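Local structure of adenine phosphoribosyltransferase, putative (Trypanosoma brucei brucei, 5VN4) at residues L77-T82 / N147-L152. The protein probably catalyses the transfer of phosphoribose from 5-phospho-alpha-D-ribose 1-diphosphate to adenine, giving AMP and diphosphate in purine salvage. Residues are numbered along the deposited sequence; the frame is centred on the assembly and turned at random.
Sequences LQQPIT and NSRVVL
Gln-79 lays its CG over one face of the Arg-149 guanidinium, offset toward the rim, with CG 3.2 Å from NE of Arg-149. Arg-149 is modelled in two conformers, and the guanidinium contacts, this close approach included, are those of one. CG of Gln-79 stands anti to the backbone N (chi1 -176°), and the two side chains cross at about a right angle, the amide plane of Gln-79 turned 86° from the guanidinium. Two backbone carbonyls of the loop accept from NE and, weakly, from NH2. NE of Arg-149 donates to O of Pro-80 at 3.0 Å; that oxygen lies close to the guanidinium plane, while NE sits above the carbonyl plane. NH2 makes a weak, bent bond to O of Gln-79. A bend at chi3 (44°) brings NE round to the Pro-80 carbonyl. This is where the loop after helix 60-75 leads into strand 83-87, which runs parallel to strand 149-153 in the central sheet of the type I phosphoribosyltransferase fold, away from the substrate pockets. Thr-82, just ahead of the strand, already grips Arg-149 at the start of strand 149-153: its N bonds to O of Arg-149 at 2.8 Å, nearly straight, and its OG1 accepts the backbone N-H of Arg-149, N to OG1 2.8 Å. Val-151 makes the pairing itself, with backbone bonds to His-83 and Leu-85. Buried Ile-81 sets CD1 against CG2 of Val-151 at 3.9 Å, the two side chains meeting at a slant.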
loop_
_atom_site.group_PDB
_atom_site.type_symbol
_atom_site.label_atom_id
_atom_site.label_comp_id
_atom_site.label_asym_id
_atom_site.label_seq_id
_atom_site.Cartn_x
_atom_site.Cartn_y
_atom_site.Cartn_z
ATOM N N LEU A 77 -9.756 -23.065 3.195
ATOM C CA LEU A 77 -8.700 -23.984 3.594
ATOM C C LEU A 77 -9.138 -24.780 4.816
ATOM O O LEU A 77 -9.820 -24.260 5.703
ATOM C CB LEU A 77 -7.429 -23.209 3.934
ATOM C CG LEU A 77 -6.775 -22.450 2.783
ATOM C CD1 LEU A 77 -5.522 -21.740 3.261
ATOM C CD2 LEU A 77 -6.462 -23.405 1.645
ATOM N N GLN A 78 -8.742 -26.055 4.855
ATOM C CA GLN A 78 -9.017 -26.873 6.033
ATOM C C GLN A 78 -8.276 -26.353 7.257
ATOM O O GLN A 78 -8.775 -26.472 8.382
ATOM C CB GLN A 78 -8.649 -28.332 5.760
ATOM C CG GLN A 78 -9.610 -29.050 4.828
ATOM C CD GLN A 78 -8.984 -30.263 4.169
ATOM O OE1 GLN A 78 -7.823 -30.229 3.761
ATOM N NE2 GLN A 78 -9.752 -31.344 4.065
ATOM N N GLN A 79 -7.095 -25.774 7.060
ATOM C CA GLN A 79 -6.325 -25.169 8.138
ATOM C C GLN A 79 -6.143 -23.689 7.830
ATOM O O GLN A 79 -5.492 -23.345 6.829
ATOM C CB GLN A 79 -4.968 -25.861 8.277
ATOM C CG GLN A 79 -4.122 -25.358 9.433
ATOM C CD GLN A 79 -4.747 -25.595 10.800
ATOM O OE1 GLN A 79 -4.435 -24.892 11.762
ATOM N NE2 GLN A 79 -5.617 -26.595 10.895
ATOM N N PRO A 80 -6.691 -22.789 8.641
ATOM C CA PRO A 80 -6.684 -21.365 8.278
ATOM C C PRO A 80 -5.283 -20.776 8.284
ATOM O O PRO A 80 -4.375 -21.250 8.967
ATOM C CB PRO A 80 -7.541 -20.712 9.371
ATOM C CG PRO A 80 -8.298 -21.831 10.009
ATOM C CD PRO A 80 -7.431 -23.046 9.888
ATOM N N ILE A 81 -5.120 -19.715 7.497
ATOM C CA ILE A 81 -3.910 -18.907 7.580
ATOM C C ILE A 81 -3.998 -17.979 8.790
ATOM O O ILE A 81 -5.082 -17.647 9.275
ATOM C CB ILE A 81 -3.650 -18.122 6.277
ATOM C CG1 ILE A 81 -4.604 -16.932 6.148
ATOM C CG2 ILE A 81 -3.774 -19.030 5.054
ATOM C CD1 ILE A 81 -4.225 -15.960 5.048
ATOM N N THR A 82 -2.833 -17.557 9.289
ATOM C CA THR A 82 -2.759 -16.685 10.452
ATOM C C THR A 82 -2.292 -15.269 10.136
ATOM O O THR A 82 -2.575 -14.357 10.919
ATOM C CB THR A 82 -1.834 -17.277 11.531
ATOM O OG1 THR A 82 -0.501 -17.386 11.022
ATOM C CG2 THR A 82 -2.333 -18.653 12.002
ATOM N N ASN A 147 4.844 -20.768 14.666
ATOM C CA ASN A 147 3.515 -21.357 14.655
ATOM C C ASN A 147 2.580 -20.668 13.673
ATOM O O ASN A 147 1.396 -21.017 13.607
ATOM C CB ASN A 147 2.941 -21.364 16.075
ATOM C CG ASN A 147 3.730 -22.269 16.997
ATOM O OD1 ASN A 147 4.036 -23.404 16.642
ATOM N ND2 ASN A 147 4.101 -21.760 18.164
ATOM N N SER A 148 3.083 -19.712 12.902
ATOM C CA SER A 148 2.260 -18.968 11.966
ATOM C C SER A 148 2.141 -19.708 10.638
ATOM O O SER A 148 3.023 -20.478 10.243
ATOM C CB SER A 148 2.866 -17.585 11.731
ATOM O OG SER A 148 3.013 -16.888 12.963
ATOM N N ARG A 149 1.022 -19.472 9.960
ATOM C CA ARG A 149 0.778 -19.971 8.611
ATOM C C ARG A 149 0.538 -18.749 7.736
ATOM O O ARG A 149 -0.503 -18.091 7.853
ATOM C CB ARG A 149 -0.413 -20.929 8.597
ATOM C CG ARG A 149 -0.103 -22.289 9.233
ATOM C CD ARG A 149 -1.338 -23.170 9.356
ATOM N NE ARG A 149 -2.147 -23.153 8.140
ATOM C CZ ARG A 149 -1.944 -23.942 7.089
ATOM N NH1 ARG A 149 -0.948 -24.821 7.092
ATOM N NH2 ARG A 149 -2.739 -23.847 6.030
ATOM N N VAL A 150 1.503 -18.433 6.877
ATOM C CA VAL A 150 1.508 -17.135 6.218
ATOM C C VAL A 150 1.324 -17.237 4.707
ATOM O O VAL A 150 1.676 -18.232 4.062
ATOM C CB VAL A 150 2.768 -16.315 6.581
ATOM C CG1 VAL A 150 2.968 -16.276 8.086
ATOM C CG2 VAL A 150 3.986 -16.874 5.897
ATOM N N VAL A 151 0.771 -16.167 4.146
ATOM C CA VAL A 151 0.708 -15.952 2.705
ATOM C C VAL A 151 1.533 -14.713 2.399
ATOM O O VAL A 151 1.391 -13.695 3.084
ATOM C CB VAL A 151 -0.749 -15.749 2.244
ATOM C CG1 VAL A 151 -0.814 -15.226 0.802
ATOM C CG2 VAL A 151 -1.531 -17.036 2.394
ATOM N N LEU A 152 2.400 -14.800 1.388
ATOM C CA LEU A 152 3.107 -13.641 0.847
ATOM C C LEU A 152 2.313 -13.092 -0.331
ATOM O O LEU A 152 1.884 -13.863 -1.195
ATOM C CB LEU A 152 4.491 -14.061 0.349
ATOM C CG LEU A 152 5.531 -14.360 1.425
ATOM C CD1 LEU A 152 6.718 -15.090 0.804
ATOM C CD2 LEU A 152 5.967 -13.088 2.111
#